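Local coordinates for protein 2-methyl-3-hydroxypyridine-5-carboxylic acid oxygenase (Mesorhizobium loti, PDB 3ALJ) that probably uses reduced FAD and molecular oxygen to oxygenate 2-methyl-3-hydroxypyridine-5-carboxylic acid and open its ring, at residues 291-296 and 301-306; 295-300 and 344-349. One frame throughout, in Å; residues are numbered along the deposited sequence.

Contact 1 of 2, residues 291-296 and 301-306; sequences HAMCPA and AGCAMV. With FAD (flavin-adenine dinucleotide), chain B.
Buried van der Waals packing joins His-291 and Met-293, in the loop that follows helix 288-291, to Cys-303 and Ala-304 in the first turns of helix 300-314, beside the flavin. The His-291 ring meets the helix with its edge: CE1 lies 3.6 Å from Ala-304 N, near the ring plane, and 3.9 Å from Cys-303 CB. Its CG sits between the backbone N and the carbonyl carbon (chi1 58°), which turns the imidazole toward the helix. Ala-304 suits this place because a methyl leaves the ring room. Met-293 bends its flexible chain at the thioether (chi3 80°) and lays CE 3.9 Å from Cys-303 SG, a sulfur linked covalently to beta-mercaptoethanol, probably from the crystallisation liquor. Were His-291 an alanine, the ring edge at Ala-304 N and part of the cover of Cys-303 CB would go, which would probably leave a gap between loop and helix.

The same two segments hold the isoalloxazine. Ala-301 N gives an almost straight bond (176°) to FAD N1 at 3.0 Å, and Gly-302 N a weak, bent one to FAD O2, both at the pyrimidine end. Pro-295 packs over the face of the benzenoid end, CB 3.4 Å from FAD C6. Trp-278 meets the His-291 ring, Thr-336 of helix 321-349 touches both His-291 and Cys-303, and helix 21-32 packs on Ala-304 through Ala-22.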
loop_
_atom_site.group_PDB
_atom_site.type_symbol
_atom_site.label_atom_id
_atom_site.label_comp_id
_atom_site.label_asym_id
_atom_site.label_seq_id
_atom_site.Cartn_x
_atom_site.Cartn_y
_atom_site.Cartn_z
ATOM N N HIS A 291 -8.852 5.876 -4.222
ATOM C CA HIS A 291 -9.522 4.814 -3.418
ATOM C C HIS A 291 -8.729 4.449 -2.178
ATOM O O HIS A 291 -8.672 3.298 -1.767
ATOM C CB HIS A 291 -9.749 3.570 -4.350
ATOM C CG HIS A 291 -8.506 3.026 -4.955
ATOM N ND1 HIS A 291 -7.483 2.454 -4.220
ATOM C CD2 HIS A 291 -8.139 2.929 -6.258
ATOM C CE1 HIS A 291 -6.528 2.047 -5.074
ATOM N NE2 HIS A 291 -6.882 2.332 -6.288
ATOM N N ALA A 292 -8.197 5.437 -1.493
ATOM C CA ALA A 292 -7.566 5.120 -0.226
ATOM C C ALA A 292 -8.496 4.490 0.774
ATOM O O ALA A 292 -9.698 4.824 0.780
ATOM C CB ALA A 292 -6.988 6.377 0.422
ATOM N N MET A 293 -8.042 3.477 1.522
ATOM C CA MET A 293 -8.896 2.598 2.299
ATOM C C MET A 293 -8.326 2.270 3.654
ATOM O O MET A 293 -7.143 2.539 3.905
ATOM C CB MET A 293 -9.219 1.366 1.457
ATOM C CG MET A 293 -8.005 0.469 1.218
ATOM S SD MET A 293 -8.445 -1.044 0.293
ATOM C CE MET A 293 -8.477 -0.355 -1.391
ATOM N N CYS A 294 -9.144 1.705 4.504
ATOM C CA CYS A 294 -8.613 1.196 5.738
ATOM C C CYS A 294 -7.632 0.055 5.501
ATOM O O CYS A 294 -7.854 -0.718 4.577
ATOM C CB CYS A 294 -9.760 0.664 6.630
ATOM S SG CYS A 294 -10.906 2.051 7.134
ATOM N N PRO A 295 -6.562 -0.032 6.286
ATOM C CA PRO A 295 -5.531 -1.052 6.010
ATOM C C PRO A 295 -5.730 -2.432 6.629
ATOM O O PRO A 295 -4.832 -3.277 6.499
ATOM C CB PRO A 295 -4.257 -0.370 6.535
ATOM C CG PRO A 295 -4.732 0.380 7.753
ATOM C CD PRO A 295 -6.075 1.019 7.261
ATOM N N ALA A 296 -6.966 -2.701 7.111
ATOM C CA ALA A 296 -7.181 -4.017 7.744
ATOM C C ALA A 296 -6.834 -5.177 6.857
ATOM O O ALA A 296 -6.309 -6.197 7.354
ATOM C CB ALA A 296 -8.682 -4.143 8.251
ATOM N N ALA A 301 -2.082 -0.607 -1.260
ATOM C CA ALA A 301 -1.109 -0.650 -2.318
ATOM C C ALA A 301 -1.369 -1.796 -3.294
ATOM O O ALA A 301 -1.150 -1.619 -4.504
ATOM C CB ALA A 301 0.353 -0.782 -1.801
ATOM N N GLY A 302 -1.942 -2.920 -2.840
ATOM C CA GLY A 302 -2.245 -4.022 -3.808
ATOM C C GLY A 302 -3.267 -3.538 -4.819
ATOM O O GLY A 302 -3.064 -3.789 -6.020
ATOM N N CYS A 303 -4.335 -2.893 -4.331
ATOM C CA CYS A 303 -5.328 -2.350 -5.284
ATOM C C CYS A 303 -4.727 -1.205 -6.106
ATOM O O CYS A 303 -4.953 -1.159 -7.331
ATOM C CB CYS A 303 -6.539 -1.819 -4.515
ATOM S SG CYS A 303 -7.560 -3.183 -3.857
ATOM N N ALA A 304 -3.858 -0.368 -5.544
ATOM C CA ALA A 304 -3.252 0.693 -6.326
ATOM C C ALA A 304 -2.422 0.086 -7.465
ATOM O O ALA A 304 -2.507 0.581 -8.603
ATOM C CB ALA A 304 -2.313 1.561 -5.462
ATOM N N MET A 305 -1.660 -0.955 -7.173
ATOM C CA MET A 305 -0.792 -1.573 -8.166
ATOM C C MET A 305 -1.613 -2.350 -9.184
ATOM O O MET A 305 -1.304 -2.256 -10.403
ATOM C CB MET A 305 0.206 -2.465 -7.430
ATOM C CG MET A 305 1.220 -1.596 -6.678
ATOM S SD MET A 305 2.383 -2.651 -5.676
ATOM C CE MET A 305 3.395 -3.351 -7.021
ATOM N N VAL A 306 -2.570 -3.150 -8.753
ATOM C CA VAL A 306 -3.510 -3.850 -9.740
ATOM C C VAL A 306 -4.152 -2.817 -10.646
ATOM O O VAL A 306 -4.215 -3.034 -11.840
ATOM C CB VAL A 306 -4.542 -4.684 -8.999
ATOM C CG1 VAL A 306 -5.698 -5.117 -9.925
ATOM C CG2 VAL A 306 -3.838 -5.982 -8.470
HETATM P PA FAD B . 1.464 7.269 -2.221
HETATM O O1A FAD B . 2.193 6.036 -1.788
HETATM O O2A FAD B . 0.978 8.176 -1.249
HETATM O O5B FAD B . 2.445 8.019 -3.220
HETATM C C5B FAD B . 2.071 9.302 -3.823
HETATM C C4B FAD B . 3.422 9.873 -4.204
HETATM O O4B FAD B . 3.027 11.112 -4.888
HETATM C C3B FAD B . 4.275 10.312 -3.072
HETATM O O3B FAD B . 5.649 9.924 -3.274
HETATM C C2B FAD B . 4.037 11.864 -3.006
HETATM O O2B FAD B . 5.165 12.592 -2.488
HETATM C C1B FAD B . 3.883 12.242 -4.442
HETATM N N9A FAD B . 3.016 13.354 -4.671
HETATM C C8A FAD B . 1.946 13.805 -3.931
HETATM N N7A FAD B . 1.337 14.840 -4.530
HETATM C C5A FAD B . 2.047 15.074 -5.697
HETATM C C6A FAD B . 1.839 15.947 -6.762
HETATM N N6A FAD B . 0.811 16.859 -6.731
HETATM N N1A FAD B . 2.711 15.876 -7.771
HETATM C C2A FAD B . 3.743 15.025 -7.791
HETATM N N3A FAD B . 3.984 14.116 -6.803
HETATM C C4A FAD B . 3.088 14.151 -5.778
HETATM N N1 FAD B . -1.165 -1.267 1.506
HETATM C C2 FAD B . -0.817 -2.511 1.228
HETATM O O2 FAD B . -0.914 -3.006 0.094
HETATM N N3 FAD B . -0.328 -3.337 2.240
HETATM C C4 FAD B . -0.155 -2.872 3.544
HETATM O O4 FAD B . 0.445 -3.626 4.399
HETATM C C4X FAD B . -0.547 -1.571 3.806
HETATM N N5 FAD B . -0.500 -1.078 5.155
HETATM C C5X FAD B . -0.959 0.200 5.418
HETATM C C6 FAD B . -1.027 0.677 6.739
HETATM C C7 FAD B . -1.420 1.965 6.996
HETATM C C7M FAD B . -1.465 2.464 8.469
HETATM C C8 FAD B . -1.825 2.793 5.971
HETATM C C8M FAD B . -2.312 4.238 6.224
HETATM C C9 FAD B . -1.770 2.329 4.649
HETATM C C9A FAD B . -1.375 0.999 4.361
HETATM N N10 FAD B . -1.351 0.474 2.995
HETATM C C10 FAD B . -0.988 -0.798 2.761
HETATM C "C1'" FAD B . -1.842 1.378 1.849
HETATM C "C2'" FAD B . -0.636 1.963 1.126
HETATM O "O2'" FAD B . 0.187 2.674 2.075
HETATM C "C3'" FAD B . -1.117 3.012 0.105
HETATM O "O3'" FAD B . -2.408 2.534 -0.430
HETATM C "C4'" FAD B . -0.232 3.176 -1.061
HETATM O "O4'" FAD B . 1.034 3.689 -0.559
HETATM C "C5'" FAD B . -0.756 4.192 -2.022
HETATM O "O5'" FAD B . 0.165 4.315 -3.102
HETATM P P FAD B . -0.018 5.560 -4.058
HETATM O O1P FAD B . 1.088 5.467 -5.021
HETATM O O2P FAD B . -1.422 5.683 -4.564
HETATM O O3P FAD B . 0.174 6.844 -3.093
#

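Contact 2 of 2, residues 295-300 and 344-349; sequences PALAQG and GDYAAN. With FAD (flavin-adenine dinucleotide), chain B.
Ala-296 and Ala-347 bring the two backbones to 5.7 Å between CA atoms, where the loop ahead of helix 300-314 passes close to helix 321-349. Within the loop, the amide of Ala-298 bonds back to Pro-295 O at 2.9 Å, closing a type I beta turn that presents Ala-296 to the helix. Its methyl points at the helix and lies 3.9 Å from Tyr-346 CB and 4.3 Å from Ala-347 CB; small residues on both sides let the chains come this near. Leu-297 reaches over by its end: with CD1 anti to CA (chi2 174°), CD2 is the branch that meets the ring, obliquely, 3.9 Å from Tyr-346 CD2, while the two side chains cross at about a right angle. The Tyr-346 hydroxyl is hydrogen-bonded to Met-357 O, which fixes the far end of the ring that Leu-297 packs on.

The other side of this loop belongs to the FAD site of an FAD-binding domain, consistent with a Rossmann-type fold. Gln-299 stands at the N-cap position of helix 300-314, its OE1 taking a hydrogen bond from Asn-58. Glycine suits position 300, since a CB on Gly-300 would probably come within about 2.5 Å of FAD C1'. Ala-298 offers its methyl to the flavin, CB 3.6 Å from FAD O4, and Phe-358 touches Leu-297 from a neighbouring loop.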
loop_
_atom_site.group_PDB
_atom_site.type_symbol
_atom_site.label_atom_id
_atom_site.label_comp_id
_atom_site.label_asym_id
_atom_site.label_seq_id
_atom_site.Cartn_x
_atom_site.Cartn_y
_atom_site.Cartn_z
ATOM N N PRO A 295 -6.562 -0.032 6.286
ATOM C CA PRO A 295 -5.531 -1.052 6.010
ATOM C C PRO A 295 -5.730 -2.432 6.629
ATOM O O PRO A 295 -4.832 -3.277 6.499
ATOM C CB PRO A 295 -4.257 -0.370 6.535
ATOM C CG PRO A 295 -4.732 0.380 7.753
ATOM C CD PRO A 295 -6.075 1.019 7.261
ATOM N N ALA A 296 -6.966 -2.701 7.111
ATOM C CA ALA A 296 -7.181 -4.017 7.744
ATOM C C ALA A 296 -6.834 -5.177 6.857
ATOM O O ALA A 296 -6.309 -6.197 7.354
ATOM C CB ALA A 296 -8.682 -4.143 8.251
ATOM N N LEU A 297 -7.191 -5.133 5.577
ATOM C CA LEU A 297 -6.884 -6.236 4.672
ATOM C C LEU A 297 -5.604 -6.113 3.932
ATOM O O LEU A 297 -5.279 -6.981 3.084
ATOM C CB LEU A 297 -8.067 -6.493 3.690
ATOM C CG LEU A 297 -9.385 -6.883 4.328
ATOM C CD1 LEU A 297 -10.435 -6.928 3.098
ATOM C CD2 LEU A 297 -9.184 -8.230 5.088
ATOM N N ALA A 298 -4.819 -5.047 4.257
ATOM C CA ALA A 298 -3.485 -4.838 3.650
ATOM C C ALA A 298 -3.563 -4.959 2.130
ATOM O O ALA A 298 -2.818 -5.669 1.472
ATOM C CB ALA A 298 -2.437 -5.856 4.260
ATOM N N GLN A 299 -4.476 -4.144 1.570
ATOM C CA GLN A 299 -4.733 -4.048 0.149
ATOM C C GLN A 299 -4.647 -2.680 -0.489
ATOM O O GLN A 299 -4.990 -2.470 -1.677
ATOM C CB GLN A 299 -6.112 -4.694 -0.199
ATOM C CG GLN A 299 -5.985 -6.267 -0.214
ATOM C CD GLN A 299 -5.161 -6.765 -1.402
ATOM O OE1 GLN A 299 -4.981 -6.072 -2.398
ATOM N NE2 GLN A 299 -4.602 -7.966 -1.293
ATOM N N GLY A 300 -4.330 -1.638 0.294
ATOM C CA GLY A 300 -4.322 -0.337 -0.338
ATOM C C GLY A 300 -3.341 -0.255 -1.528
ATOM O O GLY A 300 -3.692 0.282 -2.615
ATOM N N GLY A 344 -12.979 -1.496 5.467
ATOM C CA GLY A 344 -13.580 -0.579 6.416
ATOM C C GLY A 344 -14.473 -1.225 7.480
ATOM O O GLY A 344 -14.474 -0.819 8.642
ATOM N N ASP A 345 -15.231 -2.217 7.007
ATOM C CA ASP A 345 -16.086 -2.956 7.965
ATOM C C ASP A 345 -15.230 -3.727 8.967
ATOM O O ASP A 345 -15.413 -3.618 10.165
ATOM C CB ASP A 345 -16.911 -3.888 7.133
ATOM C CG ASP A 345 -17.839 -4.768 7.953
ATOM O OD1 ASP A 345 -17.404 -5.666 8.736
ATOM O OD2 ASP A 345 -19.021 -4.596 7.809
ATOM N N TYR A 346 -14.194 -4.410 8.489
ATOM C CA TYR A 346 -13.316 -5.088 9.472
ATOM C C TYR A 346 -12.658 -4.135 10.400
ATOM O O TYR A 346 -12.577 -4.421 11.578
ATOM C CB TYR A 346 -12.169 -5.800 8.671
ATOM C CG TYR A 346 -12.532 -7.224 8.240
ATOM C CD1 TYR A 346 -13.851 -7.692 8.007
ATOM C CD2 TYR A 346 -11.541 -8.154 8.133
ATOM C CE1 TYR A 346 -14.118 -9.044 7.575
ATOM C CE2 TYR A 346 -11.802 -9.432 7.774
ATOM C CZ TYR A 346 -13.034 -9.900 7.510
ATOM O OH TYR A 346 -13.319 -11.222 7.168
ATOM N N ALA A 347 -12.204 -2.977 9.885
ATOM C CA ALA A 347 -11.514 -2.057 10.820
ATOM C C ALA A 347 -12.505 -1.547 11.885
ATOM O O ALA A 347 -12.192 -1.568 13.056
ATOM C CB ALA A 347 -11.012 -0.903 9.980
ATOM N N ALA A 348 -13.708 -1.143 11.427
ATOM C CA ALA A 348 -14.663 -0.605 12.423
ATOM C C ALA A 348 -15.130 -1.605 13.426
ATOM O O ALA A 348 -15.332 -1.239 14.617
ATOM C CB ALA A 348 -15.871 -0.060 11.654
ATOM N N ASN A 349 -15.254 -2.836 13.023
ATOM C CA ASN A 349 -15.781 -3.922 13.905
ATOM C C ASN A 349 -14.613 -4.616 14.623
ATOM O O ASN A 349 -14.902 -5.502 15.427
ATOM C CB ASN A 349 -16.577 -4.933 13.093
ATOM C CG ASN A 349 -17.967 -4.391 12.654
ATOM O OD1 ASN A 349 -18.701 -3.861 13.528
ATOM N ND2 ASN A 349 -18.293 -4.521 11.375
HETATM P PA FAD B . 1.464 7.269 -2.221
HETATM O O1A FAD B . 2.193 6.036 -1.788
HETATM O O2A FAD B . 0.978 8.176 -1.249
HETATM O O5B FAD B . 2.445 8.019 -3.220
HETATM C C5B FAD B . 2.071 9.302 -3.823
HETATM C C4B FAD B . 3.422 9.873 -4.204
HETATM O O4B FAD B . 3.027 11.112 -4.888
HETATM C C3B FAD B . 4.275 10.312 -3.072
HETATM O O3B FAD B . 5.649 9.924 -3.274
HETATM C C2B FAD B . 4.037 11.864 -3.006
HETATM O O2B FAD B . 5.165 12.592 -2.488
HETATM C C1B FAD B . 3.883 12.242 -4.442
HETATM N N9A FAD B . 3.016 13.354 -4.671
HETATM C C8A FAD B . 1.946 13.805 -3.931
HETATM N N7A FAD B . 1.337 14.840 -4.530
HETATM C C5A FAD B . 2.047 15.074 -5.697
HETATM C C6A FAD B . 1.839 15.947 -6.762
HETATM N N6A FAD B . 0.811 16.859 -6.731
HETATM N N1A FAD B . 2.711 15.876 -7.771
HETATM C C2A FAD B . 3.743 15.025 -7.791
HETATM N N3A FAD B . 3.984 14.116 -6.803
HETATM C C4A FAD B . 3.088 14.151 -5.778
HETATM N N1 FAD B . -1.165 -1.267 1.506
HETATM C C2 FAD B . -0.817 -2.511 1.228
HETATM O O2 FAD B . -0.914 -3.006 0.094
HETATM N N3 FAD B . -0.328 -3.337 2.240
HETATM C C4 FAD B . -0.155 -2.872 3.544
HETATM O O4 FAD B . 0.445 -3.626 4.399
HETATM C C4X FAD B . -0.547 -1.571 3.806
HETATM N N5 FAD B . -0.500 -1.078 5.155
HETATM C C5X FAD B . -0.959 0.200 5.418
HETATM C C6 FAD B . -1.027 0.677 6.739
HETATM C C7 FAD B . -1.420 1.965 6.996
HETATM C C7M FAD B . -1.465 2.464 8.469
HETATM C C8 FAD B . -1.825 2.793 5.971
HETATM C C8M FAD B . -2.312 4.238 6.224
HETATM C C9 FAD B . -1.770 2.329 4.649
HETATM C C9A FAD B . -1.375 0.999 4.361
HETATM N N10 FAD B . -1.351 0.474 2.995
HETATM C C10 FAD B . -0.988 -0.798 2.761
HETATM C "C1'" FAD B . -1.842 1.378 1.849
HETATM C "C2'" FAD B . -0.636 1.963 1.126
HETATM O "O2'" FAD B . 0.187 2.674 2.075
HETATM C "C3'" FAD B . -1.117 3.012 0.105
HETATM O "O3'" FAD B . -2.408 2.534 -0.430
HETATM C "C4'" FAD B . -0.232 3.176 -1.061
HETATM O "O4'" FAD B . 1.034 3.689 -0.559
HETATM C "C5'" FAD B . -0.756 4.192 -2.022
HETATM O "O5'" FAD B . 0.165 4.315 -3.102
HETATM P P FAD B . -0.018 5.560 -4.058
HETATM O O1P FAD B . 1.088 5.467 -5.021
HETATM O O2P FAD B . -1.422 5.683 -4.564
HETATM O O3P FAD B . 0.174 6.844 -3.093
#

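Contacts 1 and 2 have centres 10 Å apart and share Pro-295 and Ala-296, so one loop takes part in both. Contact 1 packs the loop's beginning on helix 300-314, which it leads into; contact 2 packs its later part on the C-terminal part of helix 321-349, the next helix in the chain. They also touch directly: Cys-294 CB lies 3.9 Å from Ala-347 CB, and Met-293 CG 4.1 Å from Gly-300 CA. Both border FAD and divide the flavin between them, the shared Pro-295 over the face of its benzenoid end and the residues from Ala-298 to Gly-302 around its pyrimidine end. The loop therefore lies between the flavin and helix 321-349.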